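Local coordinates for hemoglobin-like protein (Methylacidiphilum infernorum, PDB 4NK2) that binds heme b as a group II truncated hemoglobin and, as is generally inferred for that family, probably binds or carries oxygen, at residues Asp41-Val47 / Ile167-Arg173; Phe49-Tyr55 / Val102-Pro108; Lys142-Lys146 / Ile187-Phe191; Ala57-Leu63 / Val148-Val154. All coordinates share one frame. Residue numbers count along the deposited sequence, not the author numbering.

Contact 1 of 4, residues Asp41-Val47 / Ile167-Arg173; sequences DFVFPEV and IRMINRR. With HEM (protoporphyrin IX containing Fe), chain C.
A bidentate salt bridge sets one end: Arg173 NE donates to Asp41 OD2 at 2.9 Å and Arg173 NH2 to Asp41 OD1 at 3.1 Å, both N-H...O angles 171°. Arg173 folds back with chi1 to chi3 all m, laying its guanidinium face over Phe42 CG. Asp41 also bridges to Arg121 of the second subunit, while Arg173 meets Glu131 and the carbonyl of Glu177. Arg168 NH2 donates to Pro45 O (3.0 Å, 176°), and one water links Pro45 O and Arg168 NE, 2.9 Å from each; Arg168 NH2 also reaches Glu37 O of the second subunit. Residues 43-44 form a weakly bonded strand and 167-169 a 3-10 segment running into loop; the backbones come closest at Phe44-Arg168 (CA atoms 6.0 Å apart), whereas the CA atoms of Asp41 and Arg173 are 9.3 Å apart. Arg168 CA sits 4.1 Å from the Phe44 ring centroid, 9° off the normal, a CH-pi contact. Ile167 packs through CD1 on Pro45 CG (3.3 Å) and through CG2 on Phe42 CE1 (3.9 Å). Met169 turns away, its CG 3.6 Å from heme CHC. An N-terminal extension thus clasps the 3-10 end following helix 155-165 of a truncated globin, and pairs antiparallel with the second subunit's strand.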
# COMPACT_ATOMS: atom_id res chain seq x y z
N ASP A 41 4.24 8.69 2.11
CA ASP A 41 3.57 8.45 0.83
C ASP A 41 2.33 9.34 0.69
O ASP A 41 2.28 10.22 -0.17
CB ASP A 41 3.19 6.98 0.73
CG ASP A 41 2.58 6.62 -0.61
OD1 ASP A 41 2.66 7.45 -1.55
OD2 ASP A 41 2.02 5.51 -0.74
N PHE A 42 1.34 9.09 1.54
CA PHE A 42 0.14 9.94 1.61
C PHE A 42 -0.42 9.93 3.03
O PHE A 42 -0.34 8.92 3.73
CB PHE A 42 -0.93 9.48 0.61
CG PHE A 42 -1.52 8.13 0.92
CD1 PHE A 42 -2.82 8.01 1.38
CD2 PHE A 42 -0.77 6.97 0.74
CE1 PHE A 42 -3.38 6.77 1.66
CE2 PHE A 42 -1.31 5.72 1.02
CZ PHE A 42 -2.62 5.61 1.48
N VAL A 43 -0.98 11.07 3.44
CA VAL A 43 -1.58 11.22 4.77
C VAL A 43 -3.00 10.66 4.81
O VAL A 43 -3.76 10.80 3.85
CB VAL A 43 -1.63 12.71 5.18
CG1 VAL A 43 -2.12 12.86 6.62
CG2 VAL A 43 -0.26 13.34 5.03
N PHE A 44 -3.37 10.02 5.92
CA PHE A 44 -4.78 9.73 6.18
C PHE A 44 -5.41 11.00 6.73
O PHE A 44 -5.19 11.34 7.89
CB PHE A 44 -4.93 8.59 7.19
CG PHE A 44 -4.40 7.26 6.71
CD1 PHE A 44 -4.17 7.03 5.36
CD2 PHE A 44 -4.16 6.23 7.62
CE1 PHE A 44 -3.69 5.79 4.92
CE2 PHE A 44 -3.67 5.00 7.18
CZ PHE A 44 -3.44 4.79 5.83
N PRO A 45 -6.20 11.71 5.90
CA PRO A 45 -6.75 12.97 6.41
C PRO A 45 -7.72 12.77 7.58
O PRO A 45 -8.19 11.65 7.82
CB PRO A 45 -7.50 13.54 5.19
CG PRO A 45 -7.76 12.37 4.31
CD PRO A 45 -6.60 11.45 4.51
N GLU A 46 -8.02 13.83 8.30
CA GLU A 46 -8.97 13.76 9.40
C GLU A 46 -10.28 13.12 8.99
O GLU A 46 -10.77 13.37 7.91
CB GLU A 46 -9.24 15.16 9.93
CG GLU A 46 -10.06 15.20 11.17
CD GLU A 46 -10.57 16.58 11.50
OE1 GLU A 46 -10.46 17.48 10.65
OE2 GLU A 46 -11.07 16.78 12.60
N VAL A 47 -10.84 12.29 9.86
CA VAL A 47 -12.15 11.67 9.62
C VAL A 47 -13.19 12.13 10.66
O VAL A 47 -13.02 11.92 11.87
CB VAL A 47 -12.10 10.14 9.66
CG1 VAL A 47 -13.50 9.56 9.49
CG2 VAL A 47 -11.17 9.61 8.58
N ILE A 167 -10.36 6.49 2.68
CA ILE A 167 -8.94 6.61 2.31
C ILE A 167 -8.06 5.62 3.10
O ILE A 167 -7.07 5.11 2.58
CB ILE A 167 -8.43 8.03 2.51
CG1 ILE A 167 -9.18 8.99 1.57
CG2 ILE A 167 -6.95 8.10 2.23
CD1 ILE A 167 -8.83 10.46 1.80
N ARG A 168 -8.42 5.38 4.36
CA ARG A 168 -7.63 4.51 5.23
C ARG A 168 -7.81 3.03 4.93
O ARG A 168 -7.13 2.19 5.52
CB ARG A 168 -8.00 4.75 6.69
CG ARG A 168 -8.12 6.21 7.00
CD ARG A 168 -8.15 6.46 8.49
NE ARG A 168 -7.99 7.89 8.75
CZ ARG A 168 -7.52 8.40 9.88
NH1 ARG A 168 -7.16 7.59 10.87
NH2 ARG A 168 -7.39 9.71 10.01
N MET A 169 -8.73 2.70 4.03
CA MET A 169 -8.87 1.29 3.65
C MET A 169 -7.89 0.92 2.53
O MET A 169 -7.65 -0.27 2.27
CB MET A 169 -10.29 0.99 3.21
CG MET A 169 -11.34 1.44 4.23
SD MET A 169 -10.97 0.78 5.87
CE MET A 169 -11.56 2.21 6.77
N ILE A 170 -7.34 1.93 1.85
CA ILE A 170 -6.50 1.67 0.67
C ILE A 170 -5.23 0.96 1.13
O ILE A 170 -4.48 1.48 1.97
CB ILE A 170 -6.10 2.96 -0.07
CG1 ILE A 170 -7.34 3.63 -0.69
CG2 ILE A 170 -5.07 2.64 -1.15
CD1 ILE A 170 -7.04 4.99 -1.33
N ASN A 171 -4.98 -0.22 0.58
CA ASN A 171 -3.80 -0.99 0.98
C ASN A 171 -2.91 -1.42 -0.19
O ASN A 171 -1.86 -2.05 0.01
CB ASN A 171 -4.22 -2.20 1.82
CG ASN A 171 -5.19 -3.10 1.09
OD1 ASN A 171 -5.04 -3.34 -0.12
ND2 ASN A 171 -6.19 -3.62 1.81
N ARG A 172 -3.32 -1.06 -1.40
CA ARG A 172 -2.50 -1.29 -2.59
C ARG A 172 -2.29 0.05 -3.29
O ARG A 172 -3.25 0.70 -3.73
CB ARG A 172 -3.19 -2.27 -3.53
CG ARG A 172 -2.43 -2.52 -4.85
CD ARG A 172 -1.09 -3.22 -4.62
NE ARG A 172 -0.63 -4.00 -5.77
CZ ARG A 172 0.22 -3.55 -6.70
NH1 ARG A 172 0.71 -2.31 -6.62
NH2 ARG A 172 0.58 -4.35 -7.69
N ARG A 173 -1.04 0.48 -3.38
CA ARG A 173 -0.74 1.75 -4.05
C ARG A 173 -0.28 1.47 -5.48
O ARG A 173 0.43 0.49 -5.73
CB ARG A 173 0.31 2.53 -3.26
CG ARG A 173 -0.24 3.13 -1.99
CD ARG A 173 -1.14 4.33 -2.34
NE ARG A 173 -0.36 5.56 -2.44
CZ ARG A 173 -0.70 6.61 -3.20
NH1 ARG A 173 -1.79 6.57 -3.96
NH2 ARG A 173 0.08 7.68 -3.20
CHA HEM C . -15.93 -5.72 4.61
CHB HEM C . -14.66 -3.87 0.33
CHC HEM C . -14.33 0.55 2.37
CHD HEM C . -17.25 -1.20 5.86
C1A HEM C . -15.53 -5.65 3.30
C2A HEM C . -15.21 -6.76 2.41
C3A HEM C . -14.86 -6.23 1.23
C4A HEM C . -14.94 -4.78 1.33
CMA HEM C . -14.45 -6.97 -0.07
CAA HEM C . -15.27 -8.27 2.80
CBA HEM C . -13.84 -8.70 3.20
CGA HEM C . -13.67 -10.14 3.66
O1A HEM C . -12.69 -10.81 3.21
O2A HEM C . -14.47 -10.66 4.47
C1B HEM C . -14.35 -2.53 0.50
C2B HEM C . -13.70 -1.65 -0.46
C3B HEM C . -13.60 -0.43 0.10
C4B HEM C . -14.20 -0.48 1.44
CMB HEM C . -13.21 -2.02 -1.87
CAB HEM C . -12.97 0.80 -0.58
CBB HEM C . -12.64 1.87 0.16
C1C HEM C . -15.14 0.49 3.49
C2C HEM C . -15.53 1.59 4.37
C3C HEM C . -16.33 1.09 5.33
C4C HEM C . -16.49 -0.33 5.10
CMC HEM C . -15.07 3.05 4.22
CAC HEM C . -17.01 1.85 6.49
CBC HEM C . -17.19 3.18 6.46
C1D HEM C . -17.08 -2.56 5.95
C2D HEM C . -17.49 -3.41 7.06
C3D HEM C . -17.08 -4.82 6.65
C4D HEM C . -16.46 -4.68 5.35
CMD HEM C . -18.20 -3.02 8.37
CAD HEM C . -17.26 -6.11 7.48
CBD HEM C . -16.09 -6.17 8.46
CGD HEM C . -16.25 -7.43 9.28
O1D HEM C . -16.03 -8.53 8.72
O2D HEM C . -16.60 -7.33 10.48
NA HEM C . -15.36 -4.47 2.61
NB HEM C . -14.64 -1.77 1.62
NC HEM C . -15.76 -0.65 3.97
ND HEM C . -16.49 -3.35 4.97
FE HEM C . -15.48 -2.54 3.34
O HOH W 1 -8.64 9.26 6.33

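Contact 2 of 4, residues Phe49-Tyr55 / Val102-Pro108; sequences FPSKKVY and VEMCGGP
Cys105 fills the apolar centre where helix 87-104 ends in a Schellman motif, consistent with the Gly-Gly motif that follows helix E in truncated globins. Its SG lies 3.5 Å from Val54 CG1 and 4.1 Å from Pro50 CG. Met104 SD makes a Met-aromatic contact at the edge of the Phe49 ring, 4.7 Å from the centroid and 78° off the normal; Trp161 packs against both residues. Tyr55 (chi1 t) spreads its ring over the glycine turn: Gly107 CA sits 3.5 Å from the ring centroid, 9° off the normal. Gly106 has phi/psi 109/7, and its CA is 4.1 Å from that of Lys52, leaving no room for a CB. The turn is closed by Gly107 N to Val102 O (2.8 Å) and Gly106 N to Glu103 O (2.9 Å). At the polar edge the Cys105 carbonyl faces the first turn of helix 53-75: Lys52 CA makes a CA-H...O contact with Cys105 O at 3.4 Å, and Tyr55 N donates to Cys105 O at 3.1 Å, N-H...O angle 142°.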
# COMPACT_ATOMS: atom_id res chain seq x y z
N PHE A 49 -16.67 11.32 12.06
CA PHE A 49 -17.74 10.33 12.12
C PHE A 49 -19.07 11.08 12.26
O PHE A 49 -19.09 12.19 12.78
CB PHE A 49 -17.53 9.36 13.28
CG PHE A 49 -16.70 8.14 12.92
CD1 PHE A 49 -15.37 8.28 12.52
CD2 PHE A 49 -17.24 6.86 12.99
CE1 PHE A 49 -14.60 7.15 12.19
CE2 PHE A 49 -16.49 5.74 12.66
CZ PHE A 49 -15.16 5.88 12.26
N PRO A 50 -20.17 10.48 11.77
CA PRO A 50 -21.48 11.16 11.76
C PRO A 50 -21.97 11.41 13.17
O PRO A 50 -21.67 10.58 14.04
CB PRO A 50 -22.41 10.13 11.10
CG PRO A 50 -21.49 9.14 10.41
CD PRO A 50 -20.25 9.11 11.25
N SER A 51 -22.70 12.50 13.42
CA SER A 51 -23.34 12.65 14.72
C SER A 51 -24.59 11.79 14.75
O SER A 51 -25.05 11.34 13.69
CB SER A 51 -23.71 14.11 14.97
OG SER A 51 -24.67 14.55 14.03
N LYS A 52 -25.13 11.58 15.94
CA LYS A 52 -26.34 10.78 16.12
C LYS A 52 -27.54 11.34 15.35
O LYS A 52 -28.54 10.63 15.15
CB LYS A 52 -26.69 10.67 17.60
CG LYS A 52 -27.91 9.80 17.91
CD LYS A 52 -27.96 9.46 19.40
CE LYS A 52 -29.13 8.54 19.76
NZ LYS A 52 -29.19 8.27 21.24
N LYS A 53 -27.46 12.59 14.93
CA LYS A 53 -28.51 13.19 14.12
C LYS A 53 -28.78 12.37 12.88
O LYS A 53 -29.89 12.33 12.42
CB LYS A 53 -28.15 14.62 13.73
CG LYS A 53 -27.97 15.55 14.90
CD LYS A 53 -27.91 16.99 14.46
CE LYS A 53 -26.84 17.23 13.42
NZ LYS A 53 -25.56 17.66 14.03
N VAL A 54 -27.76 11.72 12.33
CA VAL A 54 -27.95 10.93 11.12
C VAL A 54 -28.94 9.79 11.36
O VAL A 54 -29.88 9.61 10.59
CB VAL A 54 -26.61 10.36 10.59
CG1 VAL A 54 -26.84 9.49 9.37
CG2 VAL A 54 -25.66 11.50 10.24
N TYR A 55 -28.73 9.03 12.43
CA TYR A 55 -29.64 7.95 12.80
C TYR A 55 -31.03 8.49 13.10
O TYR A 55 -32.04 7.87 12.76
CB TYR A 55 -29.12 7.24 14.04
CG TYR A 55 -30.08 6.22 14.64
CD1 TYR A 55 -30.34 5.01 14.00
CD2 TYR A 55 -30.69 6.46 15.87
CE1 TYR A 55 -31.21 4.08 14.56
CE2 TYR A 55 -31.55 5.53 16.44
CZ TYR A 55 -31.80 4.35 15.78
OH TYR A 55 -32.66 3.43 16.36
N VAL A 102 -25.33 1.48 10.92
CA VAL A 102 -26.37 1.87 11.87
C VAL A 102 -25.73 2.32 13.18
O VAL A 102 -26.10 3.35 13.74
CB VAL A 102 -27.35 0.72 12.14
CG1 VAL A 102 -28.25 1.06 13.33
CG2 VAL A 102 -28.19 0.42 10.91
N GLU A 103 -24.76 1.56 13.67
CA GLU A 103 -24.10 1.92 14.93
C GLU A 103 -23.35 3.23 14.83
O GLU A 103 -23.49 4.13 15.68
CB GLU A 103 -23.16 0.79 15.39
CG GLU A 103 -22.38 1.16 16.66
CD GLU A 103 -21.67 -0.03 17.32
OE1 GLU A 103 -21.81 -1.18 16.85
OE2 GLU A 103 -20.96 0.20 18.34
N MET A 104 -22.55 3.36 13.79
CA MET A 104 -21.71 4.53 13.60
C MET A 104 -22.50 5.80 13.35
O MET A 104 -22.00 6.88 13.57
CB MET A 104 -20.72 4.29 12.47
CG MET A 104 -19.71 3.21 12.76
SD MET A 104 -18.76 3.57 14.22
CE MET A 104 -19.17 2.23 15.27
N CYS A 105 -23.72 5.66 12.87
CA CYS A 105 -24.60 6.82 12.69
C CYS A 105 -25.36 7.18 13.96
O CYS A 105 -26.14 8.14 13.97
CB CYS A 105 -25.57 6.59 11.54
SG CYS A 105 -24.76 6.69 9.94
N GLY A 106 -25.13 6.42 15.04
CA GLY A 106 -25.75 6.73 16.32
C GLY A 106 -26.85 5.77 16.75
O GLY A 106 -27.53 6.01 17.75
N GLY A 107 -27.03 4.69 16.00
CA GLY A 107 -28.04 3.71 16.37
C GLY A 107 -27.51 2.74 17.42
O GLY A 107 -26.42 2.95 17.96
N PRO A 108 -28.27 1.68 17.71
CA PRO A 108 -27.82 0.70 18.71
C PRO A 108 -26.49 0.06 18.28
O PRO A 108 -26.15 0.09 17.10
CB PRO A 108 -28.94 -0.35 18.70
CG PRO A 108 -30.17 0.42 18.24
CD PRO A 108 -29.62 1.36 17.20

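Contact 3 of 4, residues Lys142-Lys146 / Ile187-Phe191; sequences KHALK and IQDFF
Both faces of the Phe190 ring are taken by lysines one helical turn apart. With chi1 t (163°), Phe190 projects from the weakly bonded helix about 187-191 between Lys142 and Lys146. Lys142 runs t, t, p, t; the p at chi3 bends its end over one face, so that CE is 4.0 Å and NZ 4.6 Å from the Phe190 centroid, 11° and 9° off the normal. Lys146 stays extended, all four chi angles t, along the opposite face: its CD is 3.9 Å and its NZ 4.7 Å from the same centroid, combining CH-pi and cation-pi contacts as on the first face. Lys146 NZ also donates to Phe190 O at 2.8 Å. The edge of Phe190 points to the face of His143 (chi1 m), a T-shaped pair with centroids 5.2 Å apart and planes at 73°; His143 ND1 bonds to Ala139 O. Phe191 (chi1 m) brings its CE1 to 3.4 Å from Lys142 O and 3.8 Å from Leu145 CB. The segment axes approach to 10.6 Å at a crossing angle of -34°, N-to-C directions roughly alike. These paired cation-pi and CH-pi contacts join the C-terminal helix 184-192 to helix 131-147, helix G of the globin fold.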
# COMPACT_ATOMS: atom_id res chain seq x y z
N LYS A 142 -22.46 7.11 -3.68
CA LYS A 142 -23.14 8.33 -4.14
C LYS A 142 -24.48 7.97 -4.77
O LYS A 142 -25.53 8.55 -4.44
CB LYS A 142 -22.26 9.08 -5.15
CG LYS A 142 -22.86 10.43 -5.62
CD LYS A 142 -22.03 11.07 -6.74
CE LYS A 142 -22.19 10.32 -8.05
NZ LYS A 142 -21.49 11.01 -9.18
N HIS A 143 -24.47 7.01 -5.69
CA HIS A 143 -25.73 6.57 -6.30
C HIS A 143 -26.71 5.96 -5.30
O HIS A 143 -27.92 6.27 -5.36
CB HIS A 143 -25.48 5.62 -7.47
CG HIS A 143 -24.98 6.34 -8.69
ND1 HIS A 143 -23.64 6.49 -8.97
CD2 HIS A 143 -25.65 6.99 -9.67
CE1 HIS A 143 -23.51 7.18 -10.09
NE2 HIS A 143 -24.71 7.50 -10.53
N ALA A 144 -26.23 5.09 -4.40
CA ALA A 144 -27.13 4.53 -3.38
C ALA A 144 -27.81 5.64 -2.57
O ALA A 144 -29.01 5.58 -2.32
CB ALA A 144 -26.38 3.56 -2.45
N LEU A 145 -27.03 6.62 -2.14
CA LEU A 145 -27.54 7.71 -1.31
C LEU A 145 -28.70 8.41 -2.00
O LEU A 145 -29.73 8.70 -1.38
CB LEU A 145 -26.42 8.71 -0.99
CG LEU A 145 -25.45 8.23 0.10
CD1 LEU A 145 -24.17 9.06 0.15
CD2 LEU A 145 -26.15 8.24 1.45
N LYS A 146 -28.54 8.66 -3.30
CA LYS A 146 -29.61 9.30 -4.08
C LYS A 146 -30.78 8.33 -4.30
O LYS A 146 -31.96 8.72 -4.15
CB LYS A 146 -29.08 9.80 -5.43
CG LYS A 146 -30.20 10.32 -6.34
CD LYS A 146 -29.68 11.19 -7.47
CE LYS A 146 -30.83 12.03 -8.04
NZ LYS A 146 -30.41 12.97 -9.11
N ILE A 187 -20.21 17.18 -5.73
CA ILE A 187 -21.32 16.28 -6.06
C ILE A 187 -22.68 16.74 -5.55
O ILE A 187 -23.68 16.04 -5.76
CB ILE A 187 -21.07 14.86 -5.50
CG1 ILE A 187 -21.07 14.87 -3.97
CG2 ILE A 187 -19.75 14.29 -6.03
CD1 ILE A 187 -20.80 13.50 -3.34
N GLN A 188 -22.75 17.89 -4.90
CA GLN A 188 -23.99 18.29 -4.24
C GLN A 188 -25.15 18.48 -5.22
O GLN A 188 -26.30 18.17 -4.89
CB GLN A 188 -23.80 19.54 -3.37
CG GLN A 188 -23.27 20.77 -4.10
CD GLN A 188 -22.88 21.87 -3.13
OE1 GLN A 188 -23.28 21.87 -1.96
NE2 GLN A 188 -22.09 22.81 -3.61
N ASP A 189 -24.84 18.98 -6.42
CA ASP A 189 -25.88 19.20 -7.42
C ASP A 189 -26.52 17.88 -7.84
O ASP A 189 -27.73 17.81 -8.04
CB ASP A 189 -25.30 19.94 -8.63
CG ASP A 189 -24.94 21.38 -8.32
OD1 ASP A 189 -24.50 22.09 -9.25
OD2 ASP A 189 -25.12 21.82 -7.16
N PHE A 190 -25.70 16.84 -7.94
CA PHE A 190 -26.19 15.53 -8.34
C PHE A 190 -27.35 15.04 -7.48
O PHE A 190 -28.27 14.39 -7.99
CB PHE A 190 -25.04 14.51 -8.30
CG PHE A 190 -25.50 13.08 -8.30
CD1 PHE A 190 -25.84 12.45 -9.49
CD2 PHE A 190 -25.56 12.36 -7.11
CE1 PHE A 190 -26.26 11.11 -9.50
CE2 PHE A 190 -25.98 11.04 -7.10
CZ PHE A 190 -26.32 10.40 -8.30
N PHE A 191 -27.31 15.33 -6.18
CA PHE A 191 -28.32 14.77 -5.27
C PHE A 191 -29.66 15.45 -5.41
O PHE A 191 -30.68 14.94 -4.95
CB PHE A 191 -27.85 14.86 -3.82
CG PHE A 191 -26.72 13.94 -3.51
CD1 PHE A 191 -26.89 12.57 -3.55
CD2 PHE A 191 -25.48 14.45 -3.18
CE1 PHE A 191 -25.85 11.72 -3.26
CE2 PHE A 191 -24.43 13.61 -2.89
CZ PHE A 191 -24.62 12.24 -2.93

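Contact 4 of 4, residues Ala57-Leu63 / Val148-Val154; sequences AAGEELL and VHFPLSV
Leu62 overlaps the loop from Val148 to Pro151: its CD2 lies 3.7 Å from Val148 CG2, its CD1 3.7 Å from Pro151 CD and 4.5 Å from Phe150 CD1. The chi1 of Leu62, -149°, falls between wells, and chi2 is t; this carries the two methyls to different loop residues. Beside it Leu63, chi1 m and chi2 t, brings CD2 to 3.5 Å from Phe150 CE1, at the edge of the ring, while Ala58 CB approaches the same CE1 at 4.0 Å. Phe150 (chi1 t) extends further to Phe158 of helix 155-165. At the far end Ala57 CB meets Val154 CG2 at 3.9 Å, and the ring of Pro151 rests on the helix backbone, its CG 3.8 Å from Ala57 O and 4.0 Å from Ala58 CA. The backbone register is Ala58 opposite Pro151 (CA atoms 6.4 Å apart) and Leu62 opposite Val148 (7.6 Å). Helix 57-63 is kinked: Gly59, at phi/psi 86/156, leaves helical geometry, and the N atoms of Glu60 and Glu61 lack bonds to the preceding turn. In the loop, His149 has positive phi (57°) in the Schellman motif closing helix 131-147, and Val154 is the N-cap residue before helix 155-165. No hydrogen bond joins the segments; the packing is wholly by van der Waals contact. It joins the bend at Gly59, consistent with the AB corner of truncated globins, to the GH corner of the fold.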
# COMPACT_ATOMS: atom_id res chain seq x y z
N ALA A 57 -32.44 11.25 11.85
CA ALA A 57 -33.08 11.66 10.59
C ALA A 57 -33.44 10.49 9.69
O ALA A 57 -34.51 10.45 9.09
CB ALA A 57 -32.17 12.65 9.84
N ALA A 58 -32.55 9.51 9.58
CA ALA A 58 -32.75 8.43 8.62
C ALA A 58 -33.53 7.24 9.15
O ALA A 58 -34.35 6.68 8.46
CB ALA A 58 -31.42 7.99 8.06
N GLY A 59 -33.24 6.83 10.37
CA GLY A 59 -33.86 5.66 10.96
C GLY A 59 -33.11 4.40 10.57
O GLY A 59 -32.44 4.39 9.57
N GLU A 60 -33.22 3.36 11.38
CA GLU A 60 -32.52 2.12 11.13
C GLU A 60 -32.88 1.48 9.79
O GLU A 60 -32.01 1.09 9.05
CB GLU A 60 -32.73 1.13 12.26
CG GLU A 60 -32.14 -0.22 11.99
CD GLU A 60 -32.08 -1.12 13.20
OE1 GLU A 60 -32.29 -0.65 14.32
OE2 GLU A 60 -31.82 -2.30 13.02
N GLU A 61 -34.16 1.36 9.49
CA GLU A 61 -34.62 0.78 8.23
C GLU A 61 -33.92 1.37 7.00
O GLU A 61 -33.41 0.65 6.17
CB GLU A 61 -36.12 0.99 8.11
CG GLU A 61 -36.85 0.03 7.21
CD GLU A 61 -38.35 0.31 7.14
OE1 GLU A 61 -39.13 -0.31 7.89
OE2 GLU A 61 -38.76 1.15 6.33
N LEU A 62 -33.93 2.68 6.90
CA LEU A 62 -33.34 3.37 5.74
C LEU A 62 -31.84 3.13 5.67
O LEU A 62 -31.29 2.94 4.59
CB LEU A 62 -33.59 4.88 5.85
CG LEU A 62 -33.75 5.67 4.55
CD1 LEU A 62 -33.45 7.14 4.75
CD2 LEU A 62 -32.89 5.12 3.47
N LEU A 63 -31.17 3.16 6.81
CA LEU A 63 -29.73 2.91 6.81
C LEU A 63 -29.44 1.49 6.33
O LEU A 63 -28.45 1.25 5.63
CB LEU A 63 -29.12 3.18 8.19
CG LEU A 63 -29.12 4.66 8.60
CD1 LEU A 63 -28.75 4.84 10.06
CD2 LEU A 63 -28.16 5.43 7.70
N VAL A 148 -31.98 5.95 -2.59
CA VAL A 148 -32.83 5.67 -1.44
C VAL A 148 -33.35 6.96 -0.79
O VAL A 148 -33.99 6.92 0.26
CB VAL A 148 -32.10 4.83 -0.35
CG1 VAL A 148 -31.49 3.57 -0.96
CG2 VAL A 148 -31.00 5.66 0.33
N HIS A 149 -33.06 8.10 -1.41
CA HIS A 149 -33.54 9.39 -0.91
C HIS A 149 -33.10 9.64 0.53
O HIS A 149 -33.90 10.04 1.40
CB HIS A 149 -35.08 9.47 -1.03
CG HIS A 149 -35.60 8.93 -2.33
ND1 HIS A 149 -35.13 9.36 -3.56
CD2 HIS A 149 -36.52 7.97 -2.60
CE1 HIS A 149 -35.74 8.69 -4.52
NE2 HIS A 149 -36.60 7.85 -3.96
N PHE A 150 -31.81 9.42 0.78
CA PHE A 150 -31.22 9.75 2.07
C PHE A 150 -31.56 11.20 2.40
O PHE A 150 -31.45 12.08 1.54
CB PHE A 150 -29.71 9.56 2.01
CG PHE A 150 -29.08 9.35 3.35
CD1 PHE A 150 -29.15 8.11 3.98
CD2 PHE A 150 -28.38 10.39 3.97
CE1 PHE A 150 -28.56 7.91 5.22
CE2 PHE A 150 -27.78 10.20 5.20
CZ PHE A 150 -27.86 8.96 5.83
N PRO A 151 -31.98 11.46 3.64
CA PRO A 151 -32.49 12.79 4.01
C PRO A 151 -31.47 13.90 3.72
O PRO A 151 -30.29 13.78 4.09
CB PRO A 151 -32.74 12.67 5.52
CG PRO A 151 -32.90 11.17 5.76
CD PRO A 151 -31.98 10.52 4.77
N LEU A 152 -31.91 14.97 3.07
CA LEU A 152 -30.97 15.98 2.61
C LEU A 152 -30.24 16.67 3.77
O LEU A 152 -29.14 17.19 3.59
CB LEU A 152 -31.69 17.01 1.72
CG LEU A 152 -32.20 16.48 0.38
CD1 LEU A 152 -33.08 17.52 -0.33
CD2 LEU A 152 -31.05 16.04 -0.54
N SER A 153 -30.86 16.67 4.95
CA SER A 153 -30.29 17.38 6.10
C SER A 153 -28.98 16.76 6.60
O SER A 153 -28.15 17.45 7.19
CB SER A 153 -31.28 17.40 7.25
OG SER A 153 -31.58 16.07 7.67
N VAL A 154 -28.80 15.47 6.36
CA VAL A 154 -27.63 14.77 6.91
C VAL A 154 -26.78 14.09 5.85
O VAL A 154 -25.80 13.40 6.16
CB VAL A 154 -28.06 13.72 7.94
CG1 VAL A 154 -28.58 14.42 9.18
CG2 VAL A 154 -29.16 12.85 7.33

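How the contacts relate
Contact 4 touches both contact 2 and contact 3, which do not touch each other (nearest atoms about 8 Å apart); the centre of contact 1 is 23 to 27 Å from theirs. Contacts 2 and 4 share helix 53-75, centres 11 Å apart, and touch through Val54 CG1 and Phe150 CZ (3.7 Å). Contacts 3 and 4, 13 Å between centres, meet where Leu145 O and Phe150 N, 3.1 Å apart, probably hydrogen-bond. Contact 1 includes a heme-pocket residue, Met169; the side chain of Phe49 in contact 2 is about 7 Å from the heme, those of Leu145 and Leu63 each about 11 Å. Contacts 1 and 2 touch the second subunit; contacts 3 and 4 do not.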